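Local coordinates for Lmo2241 protein (Listeria monocytogenes, PDB 4HAM), which probably binds DNA as a GntR-family transcriptional regulator, pairing a winged helix-turn-helix domain with helices that form a four-helix bundle, at the interface of chains A and B. Numbering follows the deposited sequence. Chains: chain A/B, Lmo2241 protein.

Contact 1: the interface of chains A and B. Residues chain A 100, 103-104, 107; chain B 21, 24, 94.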
loop_
_atom_site.group_PDB
_atom_site.type_symbol
_atom_site.label_atom_id
_atom_site.label_comp_id
_atom_site.label_asym_id
_atom_site.label_seq_id
_atom_site.Cartn_x
_atom_site.Cartn_y
_atom_site.Cartn_z
ATOM N N GLU A 100 1.413 5.151 4.620
ATOM C CA GLU A 100 2.481 4.193 4.853
ATOM C C GLU A 100 3.421 4.101 3.645
ATOM O O GLU A 100 4.638 3.982 3.802
ATOM C CB GLU A 100 1.898 2.827 5.218
ATOM C CG GLU A 100 1.159 2.805 6.566
ATOM C CD GLU A 100 2.076 3.087 7.757
ATOM O OE1 GLU A 100 3.298 2.836 7.656
ATOM O OE2 GLU A 100 1.581 3.564 8.802
ATOM N N LEU A 103 5.610 7.158 3.576
ATOM C CA LEU A 103 6.680 6.970 4.553
ATOM C C LEU A 103 7.787 6.088 3.974
ATOM O O LEU A 103 8.978 6.390 4.120
ATOM C CB LEU A 103 6.141 6.363 5.844
ATOM C CG LEU A 103 7.191 5.880 6.851
ATOM C CD1 LEU A 103 8.079 7.031 7.325
ATOM C CD2 LEU A 103 6.519 5.204 8.016
ATOM N N ASP A 104 7.396 5.005 3.309
ATOM C CA ASP A 104 8.389 4.077 2.764
ATOM C C ASP A 104 9.256 4.732 1.691
ATOM O O ASP A 104 10.480 4.593 1.704
ATOM C CB ASP A 104 7.733 2.802 2.229
ATOM C CG ASP A 104 7.262 1.871 3.336
ATOM O OD1 ASP A 104 7.552 2.140 4.524
ATOM O OD2 ASP A 104 6.606 0.859 3.013
ATOM N N TYR A 107 11.584 7.375 3.308
ATOM C CA TYR A 107 12.687 6.693 3.955
ATOM C C TYR A 107 13.742 6.223 2.948
ATOM O O TYR A 107 14.941 6.246 3.228
ATOM C CB TYR A 107 12.217 5.504 4.812
ATOM C CG TYR A 107 13.406 4.784 5.386
ATOM C CD1 TYR A 107 14.083 5.306 6.482
ATOM C CD2 TYR A 107 13.903 3.622 4.797
ATOM C CE1 TYR A 107 15.205 4.688 6.987
ATOM C CE2 TYR A 107 15.036 2.987 5.312
ATOM C CZ TYR A 107 15.680 3.539 6.405
ATOM O OH TYR A 107 16.799 2.933 6.933
ATOM N N GLN B 21 7.257 0.639 11.316
ATOM C CA GLN B 21 6.980 1.899 10.618
ATOM C C GLN B 21 7.204 3.122 11.502
ATOM O O GLN B 21 7.611 4.168 11.012
ATOM C CB GLN B 21 5.570 1.911 10.005
ATOM C CG GLN B 21 5.360 0.870 8.883
ATOM C CD GLN B 21 6.170 1.188 7.630
ATOM O OE1 GLN B 21 7.299 0.719 7.467
ATOM N NE2 GLN B 21 5.604 2.007 6.755
ATOM N N LYS B 24 11.023 3.635 11.640
ATOM C CA LYS B 24 11.405 4.222 10.356
ATOM C C LYS B 24 11.073 5.723 10.293
ATOM O O LYS B 24 11.897 6.541 9.873
ATOM C CB LYS B 24 10.690 3.479 9.219
ATOM C CG LYS B 24 11.161 3.863 7.830
ATOM C CD LYS B 24 10.368 3.162 6.720
ATOM C CE LYS B 24 10.610 1.655 6.690
ATOM N NZ LYS B 24 9.952 0.987 5.520
ATOM N N THR B 94 7.779 -0.643 -3.671
ATOM C CA THR B 94 7.087 0.462 -3.025
ATOM C C THR B 94 6.381 1.324 -4.058
ATOM O O THR B 94 5.266 1.789 -3.827
ATOM C CB THR B 94 8.050 1.306 -2.162
ATOM O OG1 THR B 94 8.710 0.456 -1.215
ATOM C CG2 THR B 94 7.270 2.374 -1.395
HETATM O O HOH W 1 10.911 1.968 3.180
HETATM O O HOH W 2 7.172 -0.604 0.723
#
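B:Gln21 and B:Lys24, one turn apart on helix 15-29 of chain B, lay their side chains against helix 88-107 of chain A, and both find A:Asp104. The tight part has a polar core and an apolar flank. The side-chain amide nitrogen NE2 of B:Gln21 gives one bond to the carboxylate oxygen OE1 of A:Glu100 (2.6 Å), nearly straight at 163° and meeting OE1 almost head-on along its C-O bond. B:Gln21 NE2 gives a second bond to A:Asp104 OD1 at 3.0 Å. Both acceptors sit in the amide plane of B:Gln21, so the two carboxylates fix the rotation of that amide, while the A:Asp104 carboxylate stands nearly perpendicular to it, at 84°. On the opposite face of that carboxylate, B:Lys24 NZ closes a salt bridge to A:Asp104 OD1 at 2.8 Å. OD1 is thus gripped from above and below its plane, and the lysine probably offsets the charge of A:Asp104, and more weakly that of A:Glu100.

B:Lys24 reaches this point through a bend at chi3 (-67°), which turns its end toward A:Asp104 after its middle has passed A:Tyr107. There CG of B:Lys24 packs at 3.4 Å from CG of A:Tyr107, the two side chains crossing at about a right angle, at the root of the ring rather than its hydroxyl tip. A:Leu103 adds its CD2 branch alongside B:Gln21, 4.0 Å from CB.

Toward B:Thr94 the fit is looser and wetter. The methyl B:Thr94 CG2 touches A:Asp104 CB at 3.7 Å, but its hydroxyl OG1 reaches the second carboxylate oxygen, OD2, through water 2. Water 1 similarly joins B:Lys24 NZ to the backbone O of A:Asp104. In the two-chain assembly, which may be the biological dimer, the site ties helix 15-29 of one chain to helix 88-107 of the other, and may restrain how the winged helix-turn-helix domain sits on the pair.

Contact 2: the interface of chains A and B. Residues chain A 105, 108-110, 118; chain B 86, 91, 94-95.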
loop_
_atom_site.group_PDB
_atom_site.type_symbol
_atom_site.label_atom_id
_atom_site.label_comp_id
_atom_site.label_asym_id
_atom_site.label_seq_id
_atom_site.Cartn_x
_atom_site.Cartn_y
_atom_site.Cartn_z
ATOM N N LEU A 105 8.622 5.447 0.769
ATOM C CA LEU A 105 9.344 6.164 -0.269
ATOM C C LEU A 105 10.286 7.221 0.333
ATOM O O LEU A 105 11.447 7.309 -0.052
ATOM C CB LEU A 105 8.362 6.839 -1.232
ATOM C CG LEU A 105 7.518 5.915 -2.115
ATOM C CD1 LEU A 105 6.378 6.691 -2.755
ATOM C CD2 LEU A 105 8.373 5.230 -3.180
ATOM N N LEU A 108 13.290 5.786 1.782
ATOM C CA LEU A 108 14.189 5.303 0.749
ATOM C C LEU A 108 14.828 6.445 -0.049
ATOM O O LEU A 108 15.539 6.207 -1.024
ATOM C CB LEU A 108 13.447 4.346 -0.178
ATOM C CG LEU A 108 13.041 3.016 0.465
ATOM C CD1 LEU A 108 12.005 2.311 -0.376
ATOM C CD2 LEU A 108 14.263 2.122 0.651
ATOM N N GLY A 109 14.567 7.678 0.360
ATOM C CA GLY A 109 15.241 8.820 -0.233
ATOM C C GLY A 109 14.508 9.491 -1.378
ATOM O O GLY A 109 15.091 10.312 -2.081
ATOM N N VAL A 110 13.232 9.152 -1.567
ATOM C CA VAL A 110 12.426 9.770 -2.618
ATOM C C VAL A 110 11.759 11.029 -2.062
ATOM O O VAL A 110 11.028 10.964 -1.081
ATOM C CB VAL A 110 11.347 8.798 -3.132
ATOM C CG1 VAL A 110 10.546 9.418 -4.276
ATOM C CG2 VAL A 110 11.979 7.486 -3.579
ATOM N N LEU A 118 5.388 10.893 -9.656
ATOM C CA LEU A 118 4.925 9.512 -9.724
ATOM C C LEU A 118 3.405 9.434 -9.654
ATOM O O LEU A 118 2.784 8.667 -10.394
ATOM C CB LEU A 118 5.515 8.674 -8.590
ATOM C CG LEU A 118 7.002 8.327 -8.667
ATOM C CD1 LEU A 118 7.433 7.565 -7.410
ATOM C CD2 LEU A 118 7.323 7.532 -9.930
ATOM N N SER B 86 19.668 2.846 -1.503
ATOM C CA SER B 86 18.345 2.262 -1.317
ATOM C C SER B 86 18.175 1.047 -2.217
ATOM O O SER B 86 18.499 1.097 -3.403
ATOM C CB SER B 86 17.256 3.294 -1.611
ATOM O OG SER B 86 17.341 4.382 -0.709
ATOM N N LEU B 91 12.488 -0.276 -3.660
ATOM C CA LEU B 91 11.972 0.911 -4.337
ATOM C C LEU B 91 10.896 0.540 -5.346
ATOM O O LEU B 91 9.821 1.153 -5.390
ATOM C CB LEU B 91 13.106 1.632 -5.062
ATOM C CG LEU B 91 13.697 2.872 -4.404
ATOM C CD1 LEU B 91 14.940 3.340 -5.165
ATOM C CD2 LEU B 91 12.643 3.967 -4.334
ATOM N N THR B 94 7.779 -0.643 -3.671
ATOM C CA THR B 94 7.087 0.462 -3.025
ATOM C C THR B 94 6.381 1.324 -4.058
ATOM O O THR B 94 5.266 1.789 -3.827
ATOM C CB THR B 94 8.050 1.306 -2.162
ATOM O OG1 THR B 94 8.710 0.456 -1.215
ATOM C CG2 THR B 94 7.270 2.374 -1.395
ATOM N N ARG B 95 7.009 1.509 -5.219
ATOM C CA ARG B 95 6.352 2.205 -6.330
ATOM C C ARG B 95 5.097 1.473 -6.802
ATOM O O ARG B 95 4.091 2.096 -7.143
ATOM C CB ARG B 95 7.328 2.427 -7.501
ATOM C CG ARG B 95 8.354 3.523 -7.231
ATOM C CD ARG B 95 9.082 3.934 -8.504
ATOM N NE ARG B 95 9.885 2.841 -9.025
ATOM C CZ ARG B 95 11.196 2.727 -8.846
ATOM N NH1 ARG B 95 11.837 1.688 -9.355
ATOM N NH2 ARG B 95 11.858 3.648 -8.160
#
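A:Leu105 and B:Thr94 make the apolar centre, where helices 88-107 of the two chains face each other. The leucine sends its CD2 branch to the threonine methyl CG2, 3.5 Å away, and its CG lies nearly as close; the two side chains slide past each other in opposite directions. With its methyl anti to the backbone N, B:Thr94 keeps OG1 turned from A:Leu105 and toward the CD1 methyl of A:Leu108, at 3.9 Å.

Next to this pair, beyond the end of the chain A helix, A:Val110 meets B:Leu91 methyl to methyl, CG2 to CD2 at 3.7 Å. One residue beyond B:Thr94, B:Arg95 offers its aliphatic stem to A:Leu118 of helix 112-127, whose CD1 methyl lies 4.1 Å from CD of B:Arg95. The contact is loose and uses the arginine's carbons. A bend at chi3 (-65°) then carries the guanidinium back over its own helix, where the backbone O of B:Leu91 lies above the centre of one face, 3.9 Å from the plane.

The polar rim is the turn at A:Leu108 and A:Gly109. A:Gly109 has positive phi (94°) and buries no surface against chain B; it links A:Leu108 to A:Val110, which both do. A:Leu108 sets its CD2 methyl beside B:Ser86 CB, and its backbone carbonyl accepts a hydrogen bond from the same serine. B:Ser86 is poorly ordered, which tempers the detail: its hydroxyl OG lies 2.6 Å from A:Leu108 O, tilted above the carbonyl plane.

Contact 1 and contact 2 lie about 9 Å apart, measured between the centres of their C-alpha atoms, and B:Thr94 belongs to both. Helix 88-107 of chain A also runs through both: successive residues A:Asp104 and A:Leu105 point one into the polar cluster, the other into the apolar one. Contact 1 brings in helix 15-29 of chain B, whereas contact 2 uses helices 88-107 and 112-127, the turn between them, and the loop before helix 88-107. The two-fold axis repeats each patch with chains exchanged, so that equivalent contacts occur at both ends of the helix pair, which would brace it, consistent with a dimer carrying two winged helix-turn-helix domains.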